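Local coordinates for WZI (Escherichia coli, PDB 2YNK), which binds carbohydrate as an outer-membrane beta-barrel lectin and takes part in the assembly of the group 1 capsule, at residues G267-L279 / F289-P303. Sequence-based numbering, arbitrary orientation.
Sequences GNQLAGFDFKFKL and FYGQMIGEDESGFLP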
ATOM      1  N   GLY A 267     -11.757  18.026 -14.233  1.00 57.21           N
ATOM      2  CA  GLY A 267     -11.699  16.882 -13.321  1.00 56.39           C
ATOM      3  C   GLY A 267     -11.704  17.210 -11.826  1.00 56.06           C
ATOM      4  O   GLY A 267     -12.009  18.333 -11.437  1.00 57.24           O
ATOM      5  N   ASN A 268     -11.399  16.203 -10.997  1.00 54.69           N
ATOM      6  CA  ASN A 268     -11.165  16.362  -9.549  1.00 53.17           C
ATOM      7  C   ASN A 268      -9.728  15.963  -9.193  1.00 53.76           C
ATOM      8  O   ASN A 268      -9.291  14.877  -9.546  1.00 52.62           O
ATOM      9  CB  ASN A 268     -12.139  15.494  -8.751  1.00 49.49           C
ATOM     10  CG  ASN A 268     -11.877  15.515  -7.246  1.00 47.86           C
ATOM     11  OD1 ASN A 268     -12.156  14.536  -6.566  1.00 48.32           O
ATOM     12  ND2 ASN A 268     -11.366  16.621  -6.721  1.00 47.79           N
ATOM     13  N   GLN A 269      -9.021  16.834  -8.471  1.00 57.05           N
ATOM     14  CA  GLN A 269      -7.607  16.656  -8.176  1.00 58.69           C
ATOM     15  C   GLN A 269      -7.362  16.314  -6.709  1.00 57.14           C
ATOM     16  O   GLN A 269      -8.120  16.725  -5.816  1.00 55.82           O
ATOM     17  CB  GLN A 269      -6.820  17.929  -8.538  1.00 65.99           C
ATOM     18  CG  GLN A 269      -6.464  18.084 -10.017  1.00 71.55           C
ATOM     19  CD  GLN A 269      -7.672  18.352 -10.902  1.00 77.37           C
ATOM     20  OE1 GLN A 269      -8.014  17.546 -11.786  1.00 82.04           O
ATOM     21  NE2 GLN A 269      -8.337  19.485 -10.665  1.00 79.95           N
ATOM     22  N   LEU A 270      -6.297  15.541  -6.487  1.00 54.22           N
ATOM     23  CA  LEU A 270      -5.676  15.386  -5.174  1.00 52.47           C
ATOM     24  C   LEU A 270      -4.160  15.489  -5.348  1.00 52.46           C
ATOM     25  O   LEU A 270      -3.610  15.009  -6.332  1.00 51.85           O
ATOM     26  CB  LEU A 270      -6.053  14.052  -4.524  1.00 50.86           C
ATOM     27  CG  LEU A 270      -7.425  14.018  -3.843  1.00 50.52           C
ATOM     28  CD1 LEU A 270      -8.502  13.624  -4.838  1.00 49.92           C
ATOM     29  CD2 LEU A 270      -7.421  13.071  -2.659  1.00 48.45           C
ATOM     30  N   ALA A 271      -3.487  16.126  -4.398  1.00 53.59           N
ATOM     31  CA  ALA A 271      -2.053  16.390  -4.539  1.00 54.24           C
ATOM     32  C   ALA A 271      -1.411  16.714  -3.193  1.00 53.97           C
ATOM     33  O   ALA A 271      -2.008  17.383  -2.357  1.00 54.37           O
ATOM     34  CB  ALA A 271      -1.817  17.518  -5.533  1.00 54.27           C
ATOM     35  N   GLY A 272      -0.197  16.217  -2.991  1.00 53.45           N
ATOM     36  CA  GLY A 272       0.523  16.483  -1.761  1.00 54.57           C
ATOM     37  C   GLY A 272       1.927  15.917  -1.701  1.00 54.39           C
ATOM     38  O   GLY A 272       2.444  15.397  -2.684  1.00 54.70           O
ATOM     39  N   PHE A 273       2.531  16.022  -0.519  1.00 54.98           N
ATOM     40  CA  PHE A 273       3.916  15.621  -0.301  1.00 54.76           C
ATOM     41  C   PHE A 273       4.016  14.625   0.838  1.00 53.34           C
ATOM     42  O   PHE A 273       3.139  14.556   1.705  1.00 52.13           O
ATOM     43  CB  PHE A 273       4.786  16.834   0.030  1.00 55.76           C
ATOM     44  CG  PHE A 273       4.622  17.979  -0.923  1.00 57.35           C
ATOM     45  CD1 PHE A 273       5.094  17.888  -2.221  1.00 59.06           C
ATOM     46  CD2 PHE A 273       4.003  19.150  -0.522  1.00 59.04           C
ATOM     47  CE1 PHE A 273       4.955  18.945  -3.108  1.00 61.49           C
ATOM     48  CE2 PHE A 273       3.848  20.209  -1.402  1.00 62.18           C
ATOM     49  CZ  PHE A 273       4.326  20.107  -2.700  1.00 63.42           C
ATOM     50  N   ASP A 274       5.099  13.858   0.823  1.00 53.99           N
ATOM     51  CA  ASP A 274       5.435  12.961   1.923  1.00 53.80           C
ATOM     52  C   ASP A 274       6.931  13.014   2.197  1.00 53.94           C
ATOM     53  O   ASP A 274       7.706  13.470   1.357  1.00 53.60           O
ATOM     54  CB  ASP A 274       4.981  11.521   1.642  1.00 53.62           C
ATOM     55  CG  ASP A 274       4.946  11.179   0.152  1.00 55.93           C
ATOM     56  OD1 ASP A 274       4.048  11.679  -0.579  1.00 60.00           O
ATOM     57  OD2 ASP A 274       5.806  10.389  -0.288  1.00 54.26           O
ATOM     58  N   PHE A 275       7.328  12.573   3.386  1.00 53.99           N
ATOM     59  CA  PHE A 275       8.746  12.455   3.728  1.00 56.26           C
ATOM     60  C   PHE A 275       8.969  11.276   4.669  1.00 54.87           C
ATOM     61  O   PHE A 275       8.043  10.827   5.352  1.00 54.70           O
ATOM     62  CB  PHE A 275       9.265  13.745   4.386  1.00 59.43           C
ATOM     63  CG  PHE A 275       8.936  13.844   5.849  1.00 59.70           C
ATOM     64  CD1 PHE A 275       9.787  13.294   6.805  1.00 59.78           C
ATOM     65  CD2 PHE A 275       7.758  14.452   6.269  1.00 59.14           C
ATOM     66  CE1 PHE A 275       9.470  13.361   8.151  1.00 61.19           C
ATOM     67  CE2 PHE A 275       7.438  14.525   7.615  1.00 59.96           C
ATOM     68  CZ  PHE A 275       8.292  13.980   8.557  1.00 61.13           C
ATOM     69  N   LYS A 276      10.201  10.780   4.688  1.00 54.07           N
ATOM     70  CA  LYS A 276      10.658   9.843   5.707  1.00 54.73           C
ATOM     71  C   LYS A 276      12.094  10.233   6.103  1.00 57.20           C
ATOM     72  O   LYS A 276      12.946  10.441   5.231  1.00 57.41           O
ATOM     73  CB  LYS A 276      10.588   8.386   5.206  1.00 53.05           C
ATOM     74  CG  LYS A 276      10.961   7.359   6.273  1.00 53.44           C
ATOM     75  CD  LYS A 276      10.924   5.909   5.807  1.00 53.89           C
ATOM     76  CE  LYS A 276      11.543   4.983   6.861  1.00 55.61           C
ATOM     77  NZ  LYS A 276      11.198   3.531   6.735  1.00 54.40           N
ATOM     78  N   PHE A 277      12.346  10.337   7.409  1.00 57.53           N
ATOM     79  CA  PHE A 277      13.648  10.752   7.927  1.00 59.85           C
ATOM     80  C   PHE A 277      14.278   9.670   8.800  1.00 59.77           C
ATOM     81  O   PHE A 277      13.803   9.404   9.896  1.00 58.32           O
ATOM     82  CB  PHE A 277      13.507  12.044   8.732  1.00 62.21           C
ATOM     83  CG  PHE A 277      14.824  12.640   9.149  1.00 65.17           C
ATOM     84  CD1 PHE A 277      15.557  13.424   8.267  1.00 67.67           C
ATOM     85  CD2 PHE A 277      15.334  12.420  10.419  1.00 65.71           C
ATOM     86  CE1 PHE A 277      16.773  13.975   8.647  1.00 69.88           C
ATOM     87  CE2 PHE A 277      16.545  12.970  10.803  1.00 67.44           C
ATOM     88  CZ  PHE A 277      17.265  13.749   9.917  1.00 69.30           C
ATOM     89  N   LYS A 278      15.354   9.057   8.310  1.00 62.62           N
ATOM     90  CA  LYS A 278      16.050   7.988   9.042  1.00 63.88           C
ATOM     91  C   LYS A 278      17.022   8.594  10.043  1.00 64.48           C
ATOM     92  O   LYS A 278      17.710   9.560   9.725  1.00 67.31           O
ATOM     93  CB  LYS A 278      16.814   7.075   8.077  1.00 66.44           C
ATOM     94  CG  LYS A 278      15.923   6.277   7.132  1.00 67.64           C
ATOM     95  CD  LYS A 278      16.679   5.748   5.916  1.00 69.79           C
ATOM     96  CE  LYS A 278      15.856   5.903   4.640  1.00 72.37           C
ATOM     97  NZ  LYS A 278      15.530   7.327   4.303  1.00 72.05           N
ATOM     98  N   LEU A 279      17.076   8.028  11.248  1.00 63.19           N
ATOM     99  CA  LEU A 279      17.975   8.518  12.297  1.00 64.24           C
ATOM    100  C   LEU A 279      19.287   7.730  12.389  1.00 64.60           C
ATOM    101  O   LEU A 279      20.258   8.219  12.956  1.00 64.93           O
ATOM    102  CB  LEU A 279      17.272   8.523  13.666  1.00 63.24           C
ATOM    103  CG  LEU A 279      16.306   9.685  13.939  1.00 63.58           C
ATOM    104  CD1 LEU A 279      15.606   9.520  15.284  1.00 62.43           C
ATOM    105  CD2 LEU A 279      17.036  11.018  13.885  1.00 63.94           C
ATOM    106  N   PHE A 289      11.108   8.627  11.364  1.00 58.41           N
ATOM    107  CA  PHE A 289       9.795   9.223  11.416  1.00 61.73           C
ATOM    108  C   PHE A 289       9.406   9.722  10.033  1.00 60.89           C
ATOM    109  O   PHE A 289      10.269  10.083   9.222  1.00 61.54           O
ATOM    110  CB  PHE A 289       9.689  10.300  12.506  1.00 66.61           C
ATOM    111  CG  PHE A 289      10.549  11.514  12.284  1.00 70.09           C
ATOM    112  CD1 PHE A 289      11.873  11.537  12.710  1.00 74.20           C
ATOM    113  CD2 PHE A 289      10.018  12.661  11.704  1.00 73.11           C
ATOM    114  CE1 PHE A 289      12.663  12.671  12.530  1.00 77.86           C
ATOM    115  CE2 PHE A 289      10.798  13.802  11.525  1.00 77.46           C
ATOM    116  CZ  PHE A 289      12.124  13.808  11.937  1.00 78.65           C
ATOM    117  N   TYR A 290       8.101   9.689   9.768  1.00 56.92           N
ATOM    118  CA  TYR A 290       7.567   9.991   8.454  1.00 54.50           C
ATOM    119  C   TYR A 290       6.260  10.783   8.535  1.00 55.41           C
ATOM    120  O   TYR A 290       5.587  10.799   9.564  1.00 53.34           O
ATOM    121  CB  TYR A 290       7.350   8.694   7.682  1.00 51.30           C
ATOM    122  CG  TYR A 290       6.522   7.657   8.420  1.00 50.06           C
ATOM    123  CD1 TYR A 290       5.125   7.711   8.400  1.00 48.35           C
ATOM    124  CD2 TYR A 290       7.130   6.624   9.130  1.00 48.58           C
ATOM    125  CE1 TYR A 290       4.365   6.777   9.073  1.00 47.81           C
ATOM    126  CE2 TYR A 290       6.373   5.680   9.807  1.00 49.17           C
ATOM    127  CZ  TYR A 290       4.984   5.761   9.771  1.00 48.85           C
ATOM    128  OH  TYR A 290       4.208   4.834  10.431  1.00 47.94           O
ATOM    129  N   GLY A 291       5.914  11.429   7.425  1.00 57.40           N
ATOM    130  CA  GLY A 291       4.697  12.238   7.324  1.00 57.20           C
ATOM    131  C   GLY A 291       4.193  12.378   5.896  1.00 55.94           C
ATOM    132  O   GLY A 291       4.957  12.244   4.939  1.00 55.38           O
ATOM    133  N   GLN A 292       2.900  12.643   5.758  1.00 55.97           N
ATOM    134  CA  GLN A 292       2.284  12.813   4.447  1.00 56.16           C
ATOM    135  C   GLN A 292       1.167  13.837   4.542  1.00 57.93           C
ATOM    136  O   GLN A 292       0.370  13.808   5.487  1.00 58.64           O
ATOM    137  CB  GLN A 292       1.735  11.472   3.943  1.00 55.50           C
ATOM    138  CG  GLN A 292       1.064  11.534   2.575  1.00 54.92           C
ATOM    139  CD  GLN A 292       0.675  10.164   2.049  1.00 53.34           C
ATOM    140  OE1 GLN A 292      -0.066   9.425   2.701  1.00 52.69           O
ATOM    141  NE2 GLN A 292       1.175   9.818   0.863  1.00 52.16           N
HETATM  142  N   MSE A 293       1.115  14.741   3.570  1.00 59.28           N
HETATM  143  CA  MSE A 293       0.103  15.793   3.559  1.00 61.84           C
HETATM  144  C   MSE A 293      -0.492  15.899   2.188  1.00 59.75           C
HETATM  145  O   MSE A 293       0.109  16.485   1.299  1.00 58.63           O
HETATM  146  CB  MSE A 293       0.734  17.119   3.972  1.00 67.35           C
HETATM  147  CG  MSE A 293      -0.308  18.233   4.097  1.00 73.73           C
HETATM  148 SE   MSE A 293       0.589  19.987   4.186  1.00 86.63          SE
HETATM  149  CE  MSE A 293      -0.897  21.084   4.873  1.00 87.38           C
ATOM    150  N   ILE A 294      -1.685  15.337   2.009  1.00 58.55           N
ATOM    151  CA  ILE A 294      -2.400  15.438   0.742  1.00 57.57           C
ATOM    152  C   ILE A 294      -3.556  16.404   0.880  1.00 58.31           C
ATOM    153  O   ILE A 294      -4.266  16.374   1.882  1.00 59.56           O
ATOM    154  CB  ILE A 294      -2.964  14.092   0.299  1.00 55.14           C
ATOM    155  CG1 ILE A 294      -1.838  13.077   0.148  1.00 54.69           C
ATOM    156  CG2 ILE A 294      -3.705  14.254  -1.016  1.00 56.49           C
ATOM    157  CD1 ILE A 294      -0.893  13.382  -0.992  1.00 55.07           C
ATOM    158  N   GLY A 295      -3.738  17.253  -0.129  1.00 58.56           N
ATOM    159  CA  GLY A 295      -4.796  18.265  -0.126  1.00 60.29           C
ATOM    160  C   GLY A 295      -5.797  18.056  -1.247  1.00 57.82           C
ATOM    161  O   GLY A 295      -5.476  17.446  -2.265  1.00 58.20           O
ATOM    162  N   GLU A 296      -7.009  18.570  -1.061  1.00 73.08           N
ATOM    163  CA  GLU A 296      -8.064  18.419  -2.056  1.00 69.56           C
ATOM    164  C   GLU A 296      -8.067  19.522  -3.116  1.00 69.39           C
ATOM    165  O   GLU A 296      -8.501  19.290  -4.244  1.00 70.82           O
ATOM    166  CB  GLU A 296      -9.424  18.321  -1.372  1.00 66.95           C
ATOM    167  CG  GLU A 296      -9.745  16.918  -0.873  1.00 66.69           C
ATOM    168  CD  GLU A 296     -10.199  15.969  -1.970  1.00 65.59           C
ATOM    169  OE1 GLU A 296     -10.128  16.322  -3.172  1.00 65.43           O
ATOM    170  OE2 GLU A 296     -10.631  14.853  -1.618  1.00 65.57           O
ATOM    171  N   ASP A 297      -7.578  20.706  -2.751  1.00 71.44           N
ATOM    172  CA  ASP A 297      -7.397  21.825  -3.683  1.00 74.37           C
ATOM    173  C   ASP A 297      -5.904  22.154  -3.806  1.00 78.02           C
ATOM    174  O   ASP A 297      -5.122  21.827  -2.906  1.00 78.60           O
ATOM    175  CB  ASP A 297      -8.148  23.066  -3.180  1.00 75.63           C
ATOM    176  CG  ASP A 297      -9.584  22.766  -2.771  1.00 74.41           C
ATOM    177  OD1 ASP A 297     -10.256  21.984  -3.468  1.00 73.17           O
ATOM    178  OD2 ASP A 297     -10.046  23.324  -1.753  1.00 76.28           O
ATOM    179  N   GLU A 298      -5.504  22.798  -4.905  1.00 82.33           N
ATOM    180  CA  GLU A 298      -4.085  23.124  -5.112  1.00 85.27           C
ATOM    181  C   GLU A 298      -3.814  24.622  -5.324  1.00 88.26           C
ATOM    182  O   GLU A 298      -4.233  25.211  -6.319  1.00 88.72           O
ATOM    183  CB  GLU A 298      -3.489  22.306  -6.264  1.00 87.18           C
ATOM    184  CG  GLU A 298      -1.976  22.472  -6.381  1.00 90.62           C
ATOM    185  CD  GLU A 298      -1.245  21.221  -6.848  1.00 94.80           C
ATOM    186  OE1 GLU A 298      -1.754  20.511  -7.747  1.00 97.48           O
ATOM    187  OE2 GLU A 298      -0.145  20.955  -6.308  1.00 97.15           O
ATOM    188  N   SER A 299      -3.100  25.211  -4.361  1.00 91.24           N
ATOM    189  CA  SER A 299      -2.606  26.586  -4.444  1.00 94.61           C
ATOM    190  C   SER A 299      -1.296  26.636  -5.235  1.00 95.41           C
ATOM    191  O   SER A 299      -0.221  26.860  -4.666  1.00 97.19           O
ATOM    192  CB  SER A 299      -2.389  27.153  -3.032  1.00 97.60           C
ATOM    193  OG  SER A 299      -1.723  28.407  -3.068  1.00102.18           O
ATOM    194  N   GLY A 300      -1.393  26.420  -6.546  1.00 95.32           N
ATOM    195  CA  GLY A 300      -0.234  26.452  -7.437  1.00 96.21           C
ATOM    196  C   GLY A 300       0.813  25.414  -7.087  1.00 95.87           C
ATOM    197  O   GLY A 300       0.831  24.319  -7.652  1.00 94.80           O
ATOM    198  N   PHE A 301       1.681  25.767  -6.141  1.00 98.84           N
ATOM    199  CA  PHE A 301       2.778  24.887  -5.712  1.00101.51           C
ATOM    200  C   PHE A 301       2.454  24.102  -4.432  1.00100.72           C
ATOM    201  O   PHE A 301       2.964  22.995  -4.240  1.00100.30           O
ATOM    202  CB  PHE A 301       4.129  25.646  -5.597  1.00105.86           C
ATOM    203  CG  PHE A 301       4.055  26.999  -4.913  1.00108.47           C
ATOM    204  CD1 PHE A 301       3.741  28.153  -5.637  1.00109.00           C
ATOM    205  CD2 PHE A 301       4.355  27.131  -3.559  1.00112.24           C
ATOM    206  CE1 PHE A 301       3.691  29.398  -5.015  1.00111.98           C
ATOM    207  CE2 PHE A 301       4.310  28.373  -2.935  1.00116.35           C
ATOM    208  CZ  PHE A 301       3.977  29.508  -3.663  1.00115.51           C
ATOM    209  N   LEU A 302       1.598  24.664  -3.576  1.00 90.29           N
ATOM    210  CA  LEU A 302       1.190  24.003  -2.332  1.00 87.25           C
ATOM    211  C   LEU A 302      -0.255  23.508  -2.421  1.00 82.78           C
ATOM    212  O   LEU A 302      -1.039  24.035  -3.199  1.00 86.51           O
ATOM    213  CB  LEU A 302       1.334  24.968  -1.153  1.00 90.50           C
ATOM    214  CG  LEU A 302       2.771  25.194  -0.667  1.00 94.28           C
ATOM    215  CD1 LEU A 302       2.917  26.568  -0.019  1.00 97.44           C
ATOM    216  CD2 LEU A 302       3.204  24.082   0.286  1.00 90.42           C
ATOM    217  N   PRO A 303      -0.607  22.481  -1.631  1.00 75.88           N
ATOM    218  CA  PRO A 303      -1.980  22.006  -1.545  1.00 72.92           C
ATOM    219  C   PRO A 303      -2.776  22.691  -0.439  1.00 72.32           C
ATOM    220  O   PRO A 303      -2.191  23.203   0.508  1.00 72.70           O
ATOM    221  CB  PRO A 303      -1.798  20.535  -1.201  1.00 70.70           C
ATOM    222  CG  PRO A 303      -0.578  20.523  -0.359  1.00 70.81           C
ATOM    223  CD  PRO A 303       0.324  21.564  -0.953  1.00 73.94           C
TER
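Phe277 and Phe289 open the ladder as a hydrogen-bonded pair: Phe277 N donates a hydrogen bond to Phe289 O at 2.8 Å, and Phe289 N donates one to Phe277 O. The same two-way pairing recurs at Phe275 with Gly291, Phe273 with Met293 (a selenomethionine) and Ala271 with Gly295. Two bonds per pair hold 268-278 and 289-295 antiparallel.

Aromatic packing dominates the face carrying Phe275, Phe277 and Phe289. Phe277 CB sits over the Phe289 ring, 4.1 Å from its centroid, a CH-pi contact. Phe289 also meets Phe275 obliquely: Phe289 CE2 lies 3.7 Å from Phe275 CE1, the ring planes 77° apart. Phe275 CG stands between the backbone N and the carbonyl carbon (chi1 81°), carrying the ring across the neighbouring strand, and one ring face lies over Gly291 N and the CA of Tyr290; Gly291 has no side chain to obstruct it.

These are neighbouring strands of the closed antiparallel barrel of an outer-membrane protein. The cluster shares the face of Phe273, whose side chain lies near a bound hexane, consistent with a lipid-facing wall.

The opposite face, at Asp274, Lys276, Tyr290 and Gln292, carries polar groups. Asp274 and Gln292 run side by side without bonding each other: Asp274 pairs with Arg217, while Gln292 bonds to Trp152 and Leu160. Lys276 reaches Glu313 and Asp19, and Tyr290 OH bonds to Glu328.

Beyond Gly295 the chain turns a corner and folds back over Phe273. Pro303 CD packs 3.8 Å from Phe273 CE2, and Phe301 O meets that ring at its edge, 3.5 Å from Phe273 CZ.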